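Local coordinates for lysin (Enterococcus phage IMEEF1, PDB 6IST), which probably cleaves amide bonds in the peptidoglycan of its enterococcal host through a calcium-binding CHAP domain, and so acts as an antimicrobial endolysin, at residues F169-R174 against K226-A231; Q182-G187 against N203-R208; D35-Q38 against R44-G47. All coordinates share one frame; numbering follows the deposited sequence.

Contact 1: residues F169-R174 against K226-A231; sequences FIYYKR and KMMEAA
Met228 and Glu229 of helix 223-231 join Phe169, Tyr171 and Lys173, on one face of the mixed sheet, by Met-aromatic contacts and a salt bridge. The two short segments run at 118° to each other with their axes 12.0 Å apart. Met228 serves both aromatic rings: its SD lies in the ring plane at the edge of Phe169, 3.9 Å from CZ, while its CE sits over one face of Tyr171, displaced toward the rim and 4.3 Å from CD2. The bend at the last torsion of Met228 (chi3 -61°) turns the methyl toward the tyrosine. Farther along the strand Lys173, extended throughout, brings NZ to within 2.9 Å of Glu229 OE1, which receives it on the syn lone pair. The same oxygen accepts from a water, 2.7 Å away, that also bonds Tyr171 OH. A second water donates to Glu229 OE2 and is weakly linked to Lys173 NZ and Lys226 NZ. An aromatic side chain of another protein chain stacks on Phe169, and that chain also packs on Tyr171 and Met228, so the apolar part belongs to a subunit interface. The carboxylate, gripped by an ammonium group and two waters, is probably held in its ionised form.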
ATOM      1  N   PHE C 169      -2.541  -2.712   2.586  1.00 23.47           N
ATOM      2  CA  PHE C 169      -1.758  -3.271   1.484  1.00 20.76           C
ATOM      3  C   PHE C 169      -0.981  -4.504   1.977  1.00 20.78           C
ATOM      4  O   PHE C 169      -0.967  -4.775   3.170  1.00 19.02           O
ATOM      5  CB  PHE C 169      -0.812  -2.266   0.911  1.00 21.11           C
ATOM      6  CG  PHE C 169       0.142  -1.666   1.902  1.00 20.20           C
ATOM      7  CD1 PHE C 169       1.342  -2.249   2.112  1.00 21.00           C
ATOM      8  CD2 PHE C 169      -0.173  -0.473   2.567  1.00 23.08           C
ATOM      9  CE1 PHE C 169       2.243  -1.677   2.981  1.00 23.11           C
ATOM     10  CE2 PHE C 169       0.720   0.107   3.484  1.00 23.70           C
ATOM     11  CZ  PHE C 169       1.942  -0.515   3.662  1.00 24.91           C
ATOM     12  N   ILE C 170      -0.375  -5.245   1.046  1.00 19.81           N
ATOM     13  CA  ILE C 170       0.477  -6.398   1.381  1.00 18.55           C
ATOM     14  C   ILE C 170       1.850  -6.072   0.957  1.00 18.75           C
ATOM     15  O   ILE C 170       2.044  -5.429  -0.069  1.00 19.06           O
ATOM     16  CB  ILE C 170      -0.002  -7.647   0.588  1.00 20.80           C
ATOM     17  CG1 ILE C 170      -1.297  -8.203   1.217  1.00 22.05           C
ATOM     18  CG2 ILE C 170       1.070  -8.761   0.526  1.00 22.55           C
ATOM     19  CD1 ILE C 170      -2.021  -9.251   0.430  1.00 24.70           C
ATOM     20  N   TYR C 171       2.826  -6.591   1.688  1.00 17.26           N
ATOM     21  CA  TYR C 171       4.219  -6.500   1.331  1.00 18.59           C
ATOM     22  C   TYR C 171       4.823  -7.827   1.626  1.00 18.31           C
ATOM     23  O   TYR C 171       4.257  -8.630   2.411  1.00 17.55           O
ATOM     24  CB  TYR C 171       4.983  -5.339   1.988  1.00 18.09           C
ATOM     25  CG  TYR C 171       5.164  -5.459   3.466  1.00 22.81           C
ATOM     26  CD1 TYR C 171       6.224  -6.206   3.995  1.00 23.13           C
ATOM     27  CD2 TYR C 171       4.254  -4.875   4.335  1.00 23.66           C
ATOM     28  CE1 TYR C 171       6.359  -6.360   5.353  1.00 23.37           C
ATOM     29  CE2 TYR C 171       4.413  -4.993   5.711  1.00 23.30           C
ATOM     30  CZ  TYR C 171       5.459  -5.734   6.211  1.00 23.06           C
ATOM     31  OH  TYR C 171       5.548  -5.878   7.620  1.00 24.62           O
ATOM     32  N   TYR C 172       5.944  -8.097   0.968  1.00 17.50           N
ATOM     33  CA  TYR C 172       6.639  -9.345   1.215  1.00 17.05           C
ATOM     34  C   TYR C 172       7.899  -9.035   1.891  1.00 17.13           C
ATOM     35  O   TYR C 172       8.530  -8.039   1.651  1.00 19.51           O
ATOM     36  CB  TYR C 172       6.964 -10.161  -0.008  1.00 18.21           C
ATOM     37  CG  TYR C 172       5.852 -10.479  -0.935  1.00 18.08           C
ATOM     38  CD1 TYR C 172       4.535 -10.549  -0.531  1.00 20.06           C
ATOM     39  CD2 TYR C 172       6.128 -10.796  -2.235  1.00 20.75           C
ATOM     40  CE1 TYR C 172       3.507 -10.874  -1.439  1.00 20.49           C
ATOM     41  CE2 TYR C 172       5.115 -11.137  -3.137  1.00 22.07           C
ATOM     42  CZ  TYR C 172       3.822 -11.199  -2.737  1.00 22.50           C
ATOM     43  OH  TYR C 172       2.830 -11.530  -3.670  1.00 24.47           O
ATOM     44  N   LYS C 173       8.336  -9.992   2.703  1.00 18.83           N
ATOM     45  CA  LYS C 173       9.622  -9.810   3.438  1.00 21.68           C
ATOM     46  C   LYS C 173      10.501 -11.053   3.202  1.00 22.64           C
ATOM     47  O   LYS C 173      10.052 -12.181   3.283  1.00 22.85           O
ATOM     48  CB  LYS C 173       9.362  -9.612   4.941  1.00 21.32           C
ATOM     49  CG  LYS C 173      10.583  -9.624   5.861  1.00 22.82           C
ATOM     50  CD  LYS C 173      10.150  -9.641   7.331  1.00 25.05           C
ATOM     51  CE  LYS C 173      11.391  -9.462   8.232  1.00 26.21           C
ATOM     52  NZ  LYS C 173      11.058  -9.229   9.664  1.00 29.74           N
ATOM     53  N   ARG C 174      11.725 -10.806   2.797  1.00 23.97           N
ATOM     54  CA  ARG C 174      12.716 -11.852   2.582  1.00 27.04           C
ATOM     55  C   ARG C 174      13.476 -11.950   3.889  1.00 25.80           C
ATOM     56  O   ARG C 174      14.121 -11.001   4.307  1.00 27.01           O
ATOM     57  CB  ARG C 174      13.661 -11.430   1.446  1.00 31.60           C
ATOM     58  CG  ARG C 174      14.643 -12.493   1.026  1.00 36.53           C
ATOM     59  CD  ARG C 174      13.955 -13.626   0.339  1.00 37.10           C
ATOM     60  NE  ARG C 174      14.891 -14.609  -0.152  1.00 41.16           N
ATOM     61  CZ  ARG C 174      14.546 -15.809  -0.613  1.00 46.46           C
ATOM     62  NH1 ARG C 174      13.264 -16.207  -0.619  1.00 44.67           N
ATOM     63  NH2 ARG C 174      15.502 -16.635  -1.059  1.00 48.08           N
ATOM     64  N   LYS C 226      12.320  -1.468   8.018  1.00 27.89           N
ATOM     65  CA  LYS C 226      12.494  -1.114   9.466  1.00 31.89           C
ATOM     66  C   LYS C 226      11.594  -0.002   9.955  1.00 32.28           C
ATOM     67  O   LYS C 226      11.072  -0.068  11.101  1.00 33.25           O
ATOM     68  CB  LYS C 226      13.963  -0.856   9.823  1.00 34.43           C
ATOM     69  CG  LYS C 226      14.814  -2.081   9.554  1.00 40.13           C
ATOM     70  CD  LYS C 226      15.964  -2.282  10.505  1.00 50.13           C
ATOM     71  CE  LYS C 226      16.650  -3.614  10.219  1.00 53.96           C
ATOM     72  NZ  LYS C 226      15.765  -4.787  10.527  1.00 56.24           N
ATOM     73  N   MET C 227      11.338   0.985   9.092  1.00 26.23           N
ATOM     74  CA  MET C 227      10.436   2.058   9.473  1.00 28.77           C
ATOM     75  C   MET C 227       9.020   1.516   9.568  1.00 26.81           C
ATOM     76  O   MET C 227       8.249   1.827  10.513  1.00 28.39           O
ATOM     77  CB  MET C 227      10.502   3.233   8.447  1.00 26.41           C
ATOM     78  CG  MET C 227      11.804   4.061   8.574  1.00 27.40           C
ATOM     79  SD  MET C 227      11.906   5.579   7.541  1.00 23.83           S
ATOM     80  CE  MET C 227      11.979   4.847   5.965  1.00 24.20           C
ATOM     81  N   MET C 228       8.621   0.739   8.574  1.00 27.47           N
ATOM     82  CA  MET C 228       7.278   0.160   8.627  1.00 26.20           C
ATOM     83  C   MET C 228       7.135  -0.692   9.874  1.00 25.68           C
ATOM     84  O   MET C 228       6.132  -0.585  10.594  1.00 28.96           O
ATOM     85  CB  MET C 228       6.941  -0.693   7.341  1.00 30.03           C
ATOM     86  CG  MET C 228       6.387   0.154   6.188  1.00 31.54           C
ATOM     87  SD  MET C 228       5.690  -0.819   4.781  1.00 27.81           S
ATOM     88  CE  MET C 228       7.166  -1.714   4.292  1.00 31.38           C
ATOM     89  N   GLU C 229       8.135  -1.474  10.196  1.00 24.59           N
ATOM     90  CA  GLU C 229       7.974  -2.400  11.320  1.00 27.57           C
ATOM     91  C   GLU C 229       7.937  -1.619  12.642  1.00 27.15           C
ATOM     92  O   GLU C 229       7.327  -2.083  13.616  1.00 27.95           O
ATOM     93  CB  GLU C 229       9.079  -3.468  11.350  1.00 27.10           C
ATOM     94  CG  GLU C 229       8.973  -4.428  10.157  1.00 26.94           C
ATOM     95  CD  GLU C 229       9.987  -5.555  10.192  1.00 31.77           C
ATOM     96  OE1 GLU C 229       9.657  -6.695   9.756  1.00 33.54           O
ATOM     97  OE2 GLU C 229      11.113  -5.319  10.679  1.00 34.64           O
ATOM     98  N   ALA C 230       8.574  -0.466  12.686  1.00 28.99           N
ATOM     99  CA  ALA C 230       8.556   0.339  13.909  1.00 29.01           C
ATOM    100  C   ALA C 230       7.312   1.148  14.058  1.00 30.30           C
ATOM    101  O   ALA C 230       6.952   1.450  15.160  1.00 33.57           O
ATOM    102  CB  ALA C 230       9.758   1.247  14.005  1.00 30.12           C
ATOM    103  N   ALA C 231       6.712   1.581  12.963  1.00 26.66           N
ATOM    104  CA  ALA C 231       5.521   2.367  12.998  1.00 28.22           C
ATOM    105  C   ALA C 231       4.235   1.535  13.152  1.00 28.59           C
ATOM    106  O   ALA C 231       3.235   2.056  13.641  1.00 31.21           O
ATOM    107  CB  ALA C 231       5.440   3.261  11.757  1.00 27.49           C
TER
HETATM  108  O   HOH W   1       7.214  -7.467   8.967  1.00 25.67           O
HETATM  109  O   HOH W   2      13.191  -6.671   9.730  1.00 35.71           O

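Contact 2: residues Q182-G187 against N203-R208; sequences QWFVIG and NDLIKR
Phe184 packs on Leu205 and Ile206 where helix 196-208 covers strand 180-186 of the mixed sheet, an alpha/beta layer packing. The segment axes are 10.4 Å apart and inclined by 34°, and all four residues that touch are buried and apolar. Packing is closest at the far end of the phenylalanine ring, which both helix residues meet obliquely. Leu205 reaches it almost at a right angle, with CD1 3.6 Å from Phe184 CE2, whereas the Ile206 and Phe184 side chains run past each other in opposite directions, setting Ile206 CG1 4.0 Å from Phe184 CE1. The first torsion of Phe184, chi1 -178°, extends the side chain away from the backbone N and carries the ring across to the helix. The looser side is the helix surface turned from the strand, where Lys207 is exposed; Arg208 makes weak hydrogen bonds to another protein chain. That chain also packs on Phe184, Ile186 and Leu205, closing the apolar cluster. Ile186 makes a lighter contact with the helix. Its CB rests 3.8 Å above the phenylalanine ring, near the rim and across the ring plane from the helix residues, and its CD1 lies 4.2 Å from Leu205 CD1.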
ATOM      1  N   GLN C 182       4.571 -13.186   3.594  1.00 19.35           N
ATOM      2  CA  GLN C 182       3.677 -12.160   3.155  1.00 17.69           C
ATOM      3  C   GLN C 182       3.078 -11.503   4.426  1.00 20.68           C
ATOM      4  O   GLN C 182       2.668 -12.258   5.370  1.00 19.56           O
ATOM      5  CB  GLN C 182       2.564 -12.758   2.299  1.00 19.41           C
ATOM      6  CG  GLN C 182       3.004 -13.531   1.059  1.00 20.47           C
ATOM      7  CD  GLN C 182       1.943 -13.655   0.001  1.00 23.08           C
ATOM      8  OE1 GLN C 182       1.062 -12.761  -0.155  1.00 22.27           O
ATOM      9  NE2 GLN C 182       1.996 -14.762  -0.751  1.00 25.80           N
ATOM     10  N   TRP C 183       2.961 -10.168   4.405  1.00 19.52           N
ATOM     11  CA  TRP C 183       2.491  -9.377   5.508  1.00 17.04           C
ATOM     12  C   TRP C 183       1.392  -8.442   5.050  1.00 19.87           C
ATOM     13  O   TRP C 183       1.445  -7.985   3.938  1.00 21.74           O
ATOM     14  CB  TRP C 183       3.645  -8.569   6.095  1.00 18.81           C
ATOM     15  CG  TRP C 183       4.620  -9.370   6.857  1.00 20.18           C
ATOM     16  CD1 TRP C 183       5.606 -10.147   6.370  1.00 22.60           C
ATOM     17  CD2 TRP C 183       4.683  -9.470   8.282  1.00 20.30           C
ATOM     18  NE1 TRP C 183       6.284 -10.753   7.394  1.00 21.37           N
ATOM     19  CE2 TRP C 183       5.757 -10.322   8.588  1.00 20.89           C
ATOM     20  CE3 TRP C 183       3.929  -8.904   9.315  1.00 20.36           C
ATOM     21  CZ2 TRP C 183       6.116 -10.622   9.892  1.00 21.65           C
ATOM     22  CZ3 TRP C 183       4.298  -9.170  10.621  1.00 21.89           C
ATOM     23  CH2 TRP C 183       5.395 -10.010  10.903  1.00 19.57           C
ATOM     24  N   PHE C 184       0.415  -8.187   5.906  1.00 16.79           N
ATOM     25  CA  PHE C 184      -0.754  -7.332   5.599  1.00 17.50           C
ATOM     26  C   PHE C 184      -0.787  -6.171   6.527  1.00 19.38           C
ATOM     27  O   PHE C 184      -0.769  -6.343   7.718  1.00 18.55           O
ATOM     28  CB  PHE C 184      -1.970  -8.187   5.698  1.00 19.44           C
ATOM     29  CG  PHE C 184      -3.287  -7.522   5.378  1.00 18.80           C
ATOM     30  CD1 PHE C 184      -3.447  -6.718   4.294  1.00 19.89           C
ATOM     31  CD2 PHE C 184      -4.385  -7.807   6.172  1.00 21.63           C
ATOM     32  CE1 PHE C 184      -4.671  -6.151   4.025  1.00 22.69           C
ATOM     33  CE2 PHE C 184      -5.631  -7.271   5.904  1.00 23.90           C
ATOM     34  CZ  PHE C 184      -5.759  -6.424   4.820  1.00 24.37           C
ATOM     35  N   VAL C 185      -0.878  -4.974   5.964  1.00 18.12           N
ATOM     36  CA  VAL C 185      -1.015  -3.764   6.728  1.00 19.59           C
ATOM     37  C   VAL C 185      -2.458  -3.353   6.699  1.00 21.40           C
ATOM     38  O   VAL C 185      -3.055  -3.269   5.622  1.00 21.50           O
ATOM     39  CB  VAL C 185      -0.111  -2.662   6.114  1.00 20.21           C
ATOM     40  CG1 VAL C 185      -0.323  -1.314   6.785  1.00 22.34           C
ATOM     41  CG2 VAL C 185       1.324  -3.137   6.202  1.00 17.62           C
ATOM     42  N   ILE C 186      -3.026  -3.168   7.892  1.00 21.99           N
ATOM     43  CA  ILE C 186      -4.409  -2.776   8.051  1.00 24.00           C
ATOM     44  C   ILE C 186      -4.580  -2.132   9.422  1.00 25.83           C
ATOM     45  O   ILE C 186      -4.032  -2.620  10.395  1.00 24.50           O
ATOM     46  CB  ILE C 186      -5.360  -4.000   7.932  1.00 27.25           C
ATOM     47  CG1 ILE C 186      -6.816  -3.596   8.156  1.00 28.85           C
ATOM     48  CG2 ILE C 186      -4.954  -5.122   8.865  1.00 25.06           C
ATOM     49  CD1 ILE C 186      -7.855  -4.584   7.710  1.00 30.60           C
ATOM     50  N   GLY C 187      -5.349  -1.054   9.455  1.00 28.08           N
ATOM     51  CA  GLY C 187      -5.608  -0.299  10.721  1.00 29.09           C
ATOM     52  C   GLY C 187      -4.363   0.163  11.455  1.00 28.21           C
ATOM     53  O   GLY C 187      -4.346   0.197  12.671  1.00 30.39           O
ATOM     54  N   ASN C 203      -6.361 -10.071   0.275  1.00 21.93           N
ATOM     55  CA  ASN C 203      -6.609  -9.446  -1.031  1.00 22.16           C
ATOM     56  C   ASN C 203      -8.077  -9.080  -1.273  1.00 22.36           C
ATOM     57  O   ASN C 203      -8.392  -8.078  -1.981  1.00 22.18           O
ATOM     58  CB  ASN C 203      -6.029 -10.248  -2.199  1.00 26.25           C
ATOM     59  CG  ASN C 203      -4.543  -9.947  -2.370  1.00 26.98           C
ATOM     60  OD1 ASN C 203      -4.145  -8.767  -2.465  1.00 29.98           O
ATOM     61  ND2 ASN C 203      -3.742 -10.955  -2.376  1.00 26.89           N
ATOM     62  N   ASP C 204      -8.962  -9.856  -0.706  1.00 24.46           N
ATOM     63  CA  ASP C 204     -10.391  -9.529  -0.809  1.00 25.45           C
ATOM     64  C   ASP C 204     -10.711  -8.269  -0.042  1.00 26.32           C
ATOM     65  O   ASP C 204     -11.485  -7.446  -0.530  1.00 25.11           O
ATOM     66  CB  ASP C 204     -11.252 -10.673  -0.330  1.00 32.55           C
ATOM     67  CG  ASP C 204     -11.248 -11.856  -1.305  1.00 38.29           C
ATOM     68  OD1 ASP C 204     -10.814 -11.685  -2.486  1.00 44.68           O
ATOM     69  OD2 ASP C 204     -11.680 -12.955  -0.880  1.00 45.49           O
ATOM     70  N   LEU C 205     -10.129  -8.103   1.148  1.00 21.99           N
ATOM     71  CA  LEU C 205     -10.271  -6.859   1.892  1.00 22.82           C
ATOM     72  C   LEU C 205      -9.771  -5.658   1.077  1.00 20.94           C
ATOM     73  O   LEU C 205     -10.483  -4.637   0.919  1.00 22.50           O
ATOM     74  CB  LEU C 205      -9.545  -6.937   3.222  1.00 21.39           C
ATOM     75  CG  LEU C 205     -10.081  -7.901   4.286  1.00 22.25           C
ATOM     76  CD1 LEU C 205      -9.159  -7.895   5.475  1.00 23.33           C
ATOM     77  CD2 LEU C 205     -11.422  -7.448   4.713  1.00 25.68           C
ATOM     78  N   ILE C 206      -8.554  -5.801   0.526  1.00 20.79           N
ATOM     79  CA  ILE C 206      -8.001  -4.788  -0.336  1.00 21.60           C
ATOM     80  C   ILE C 206      -8.934  -4.367  -1.427  1.00 24.21           C
ATOM     81  O   ILE C 206      -9.097  -3.133  -1.674  1.00 25.47           O
ATOM     82  CB  ILE C 206      -6.636  -5.219  -0.869  1.00 23.14           C
ATOM     83  CG1 ILE C 206      -5.670  -5.156   0.310  1.00 24.25           C
ATOM     84  CG2 ILE C 206      -6.147  -4.286  -1.991  1.00 27.66           C
ATOM     85  CD1 ILE C 206      -4.300  -5.813   0.031  1.00 21.53           C
ATOM     86  N   LYS C 207      -9.518  -5.352  -2.083  1.00 25.33           N
ATOM     87  CA  LYS C 207     -10.494  -5.070  -3.150  1.00 30.85           C
ATOM     88  C   LYS C 207     -11.737  -4.327  -2.695  1.00 28.28           C
ATOM     89  O   LYS C 207     -12.164  -3.356  -3.347  1.00 26.38           O
ATOM     90  CB  LYS C 207     -10.897  -6.324  -3.901  1.00 35.91           C
ATOM     91  CG  LYS C 207     -10.122  -6.580  -5.189  1.00 47.95           C
ATOM     92  CD  LYS C 207     -10.807  -7.695  -5.980  1.00 59.35           C
ATOM     93  CE  LYS C 207      -9.824  -8.626  -6.683  1.00 64.17           C
ATOM     94  NZ  LYS C 207      -9.262  -7.986  -7.901  1.00 65.90           N
ATOM     95  N   ARG C 208     -12.327  -4.775  -1.603  1.00 27.09           N
ATOM     96  CA  ARG C 208     -13.540  -4.166  -1.079  1.00 29.22           C
ATOM     97  C   ARG C 208     -13.416  -2.716  -0.602  1.00 27.64           C
ATOM     98  O   ARG C 208     -14.332  -1.882  -0.770  1.00 27.63           O
ATOM     99  CB  ARG C 208     -14.014  -4.977   0.136  1.00 28.08           C
ATOM    100  CG  ARG C 208     -14.577  -6.291  -0.185  1.00 30.01           C
ATOM    101  CD  ARG C 208     -15.066  -6.999   1.057  1.00 29.24           C
ATOM    102  NE  ARG C 208     -15.183  -8.373   0.669  1.00 29.17           N
ATOM    103  CZ  ARG C 208     -14.613  -9.392   1.273  1.00 31.64           C
ATOM    104  NH1 ARG C 208     -13.878  -9.247   2.389  1.00 31.66           N
ATOM    105  NH2 ARG C 208     -14.752 -10.587   0.734  1.00 34.49           N
TER

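Contact 3: residues D35-Q38 against R44-G47; sequences DVMQ and RPYG
The backbone of residues 44-47 leaves the end of helix 29-41 behind and turns back alongside it, bringing Arg44 CA within 5.2 Å of Gln38 CA. After Pro45 the chain departs from residues 35-38, so Gln38 and Met37 on one side and Arg44 and Pro45 on the other make the contact. The more polar pair is Gln38 with Arg44. Their side chains lie side by side and point the same way, with the amide and guanidinium planes 30° apart. It is the aliphatic part of the arginine that meets the amide: Gln38 OE1 is 3.3 Å from Arg44 CD. The first two torsions of Arg44 are extended (chi1 179°), which lays CB, CG and CD along the glutamine before the chain bends at chi3. The guanidinium has its own partner, Thr217 O, through NH1. One residue earlier on the helix, Met37 crosses Pro45 at about a right angle, its CB 4.0 Å from Pro45 CD. The Arg44 side chain is about 7 Å from that of the calcium ligand Asp22, and the Gln38 side chain about 11 Å from the calcium ion, so the contact lies beside the metal loop without binding the ion. Within the CHAP domain, Pro45 is wedged against helix 29-41 by further packing on Met30 and Val34, while Val36 faces helix 4-13. Arg44 also pairs through its backbone with Val215 of strand 215-219.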
ATOM      1  N   ASP C  35      10.729  -3.173 -14.696  1.00 18.72           N
ATOM      2  CA  ASP C  35      10.208  -1.892 -15.072  1.00 20.33           C
ATOM      3  C   ASP C  35       8.766  -2.068 -15.489  1.00 19.31           C
ATOM      4  O   ASP C  35       7.874  -1.289 -15.124  1.00 18.51           O
ATOM      5  CB  ASP C  35      11.042  -1.304 -16.175  1.00 23.87           C
ATOM      6  CG  ASP C  35      10.534   0.080 -16.647  1.00 30.09           C
ATOM      7  OD1 ASP C  35      10.550   1.068 -15.870  1.00 31.86           O
ATOM      8  OD2 ASP C  35      10.104   0.162 -17.818  1.00 31.57           O
ATOM      9  N   VAL C  36       8.556  -2.950 -16.445  1.00 17.91           N
ATOM     10  CA  VAL C  36       7.199  -3.165 -16.932  1.00 19.13           C
ATOM     11  C   VAL C  36       6.207  -3.611 -15.862  1.00 18.96           C
ATOM     12  O   VAL C  36       5.071  -3.092 -15.758  1.00 20.68           O
ATOM     13  CB  VAL C  36       7.197  -4.144 -18.090  1.00 20.52           C
ATOM     14  CG1 VAL C  36       5.785  -4.413 -18.582  1.00 22.52           C
ATOM     15  CG2 VAL C  36       8.113  -3.662 -19.173  1.00 24.36           C
ATOM     16  N   MET C  37       6.584  -4.569 -15.030  1.00 18.44           N
ATOM     17  CA  MET C  37       5.702  -5.001 -14.024  1.00 17.02           C
ATOM     18  C   MET C  37       5.408  -3.843 -12.998  1.00 18.77           C
ATOM     19  O   MET C  37       4.250  -3.716 -12.557  1.00 18.59           O
ATOM     20  CB  MET C  37       6.257  -6.219 -13.296  1.00 16.67           C
ATOM     21  CG  MET C  37       6.130  -7.614 -13.981  1.00 17.95           C
ATOM     22  SD  MET C  37       4.559  -8.087 -14.664  1.00 14.53           S
ATOM     23  CE  MET C  37       4.755  -7.509 -16.384  1.00 24.05           C
ATOM     24  N   GLN C  38       6.406  -3.070 -12.596  1.00 20.28           N
ATOM     25  CA  GLN C  38       6.192  -1.946 -11.684  1.00 22.35           C
ATOM     26  C   GLN C  38       5.254  -0.871 -12.287  1.00 20.88           C
ATOM     27  O   GLN C  38       4.306  -0.503 -11.685  1.00 22.71           O
ATOM     28  CB  GLN C  38       7.484  -1.284 -11.309  1.00 25.58           C
ATOM     29  CG  GLN C  38       8.307  -1.999 -10.304  1.00 30.67           C
ATOM     30  CD  GLN C  38       9.463  -1.115  -9.789  1.00 36.47           C
ATOM     31  OE1 GLN C  38       9.664  -0.967  -8.585  1.00 46.69           O
ATOM     32  NE2 GLN C  38      10.165  -0.464 -10.717  1.00 41.88           N
ATOM     33  N   ARG C  44       6.866  -5.123  -7.946  1.00 19.53           N
ATOM     34  CA  ARG C  44       8.343  -5.176  -8.151  1.00 17.14           C
ATOM     35  C   ARG C  44       8.842  -6.618  -7.882  1.00 18.86           C
ATOM     36  O   ARG C  44       8.981  -7.042  -6.733  1.00 18.16           O
ATOM     37  CB  ARG C  44       9.078  -4.158  -7.249  1.00 18.48           C
ATOM     38  CG  ARG C  44      10.570  -4.188  -7.404  1.00 20.81           C
ATOM     39  CD  ARG C  44      11.297  -3.072  -6.598  1.00 26.19           C
ATOM     40  NE  ARG C  44      11.567  -3.618  -5.243  1.00 33.70           N
ATOM     41  CZ  ARG C  44      12.255  -3.028  -4.244  1.00 38.89           C
ATOM     42  NH1 ARG C  44      12.434  -3.683  -3.087  1.00 36.57           N
ATOM     43  NH2 ARG C  44      12.819  -1.832  -4.411  1.00 37.45           N
ATOM     44  N   PRO C  45       9.082  -7.404  -8.946  1.00 19.03           N
ATOM     45  CA  PRO C  45       9.627  -8.724  -8.749  1.00 19.78           C
ATOM     46  C   PRO C  45      10.948  -8.611  -8.053  1.00 19.78           C
ATOM     47  O   PRO C  45      11.672  -7.685  -8.261  1.00 21.32           O
ATOM     48  CB  PRO C  45       9.827  -9.265 -10.201  1.00 19.83           C
ATOM     49  CG  PRO C  45       8.900  -8.429 -11.032  1.00 22.41           C
ATOM     50  CD  PRO C  45       8.899  -7.074 -10.385  1.00 21.27           C
ATOM     51  N   TYR C  46      11.261  -9.642  -7.313  1.00 23.16           N
ATOM     52  CA  TYR C  46      12.440  -9.678  -6.482  1.00 25.14           C
ATOM     53  C   TYR C  46      13.533 -10.534  -7.116  1.00 20.94           C
ATOM     54  O   TYR C  46      13.282 -11.478  -7.840  1.00 21.79           O
ATOM     55  CB  TYR C  46      12.009 -10.247  -5.138  1.00 27.84           C
ATOM     56  CG  TYR C  46      13.145 -10.442  -4.242  1.00 34.62           C
ATOM     57  CD1 TYR C  46      13.674  -9.354  -3.526  1.00 41.18           C
ATOM     58  CD2 TYR C  46      13.728 -11.698  -4.098  1.00 36.79           C
ATOM     59  CE1 TYR C  46      14.756  -9.533  -2.671  1.00 41.06           C
ATOM     60  CE2 TYR C  46      14.830 -11.869  -3.262  1.00 39.97           C
ATOM     61  CZ  TYR C  46      15.313 -10.791  -2.550  1.00 39.75           C
ATOM     62  OH  TYR C  46      16.376 -10.969  -1.714  1.00 45.40           O
ATOM     63  N   GLY C  47      14.783 -10.169  -6.906  1.00 21.48           N
ATOM     64  CA  GLY C  47      15.884 -11.053  -7.231  1.00 22.46           C
ATOM     65  C   GLY C  47      16.347 -11.022  -8.666  1.00 22.16           C
ATOM     66  O   GLY C  47      16.094 -10.100  -9.407  1.00 21.86           O
TER

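Contact 3 comes first along the chain, within the CHAP range, and closes before the other two begin. Contact 2 then lies within the stretch of sequence spanned by contact 1. These two have centres 13 Å apart and share the mixed sheet: strands 169-174 and 180-186 are antiparallel neighbours, with Phe169 O and Val185 N 2.8 Å apart in a probable hydrogen bond. Helices 223-231 and 196-208 pack on opposite faces of this sheet. Contact 3 is about 18 Å from contact 1 and 20 Å from contact 2, centre to centre, yet Arg174 CG touches Tyr46 OH. A short strand of the CHAP range, 43-44, extends the C-terminal sheet beside strand 215-219, which probably helps fix the two regions against each other.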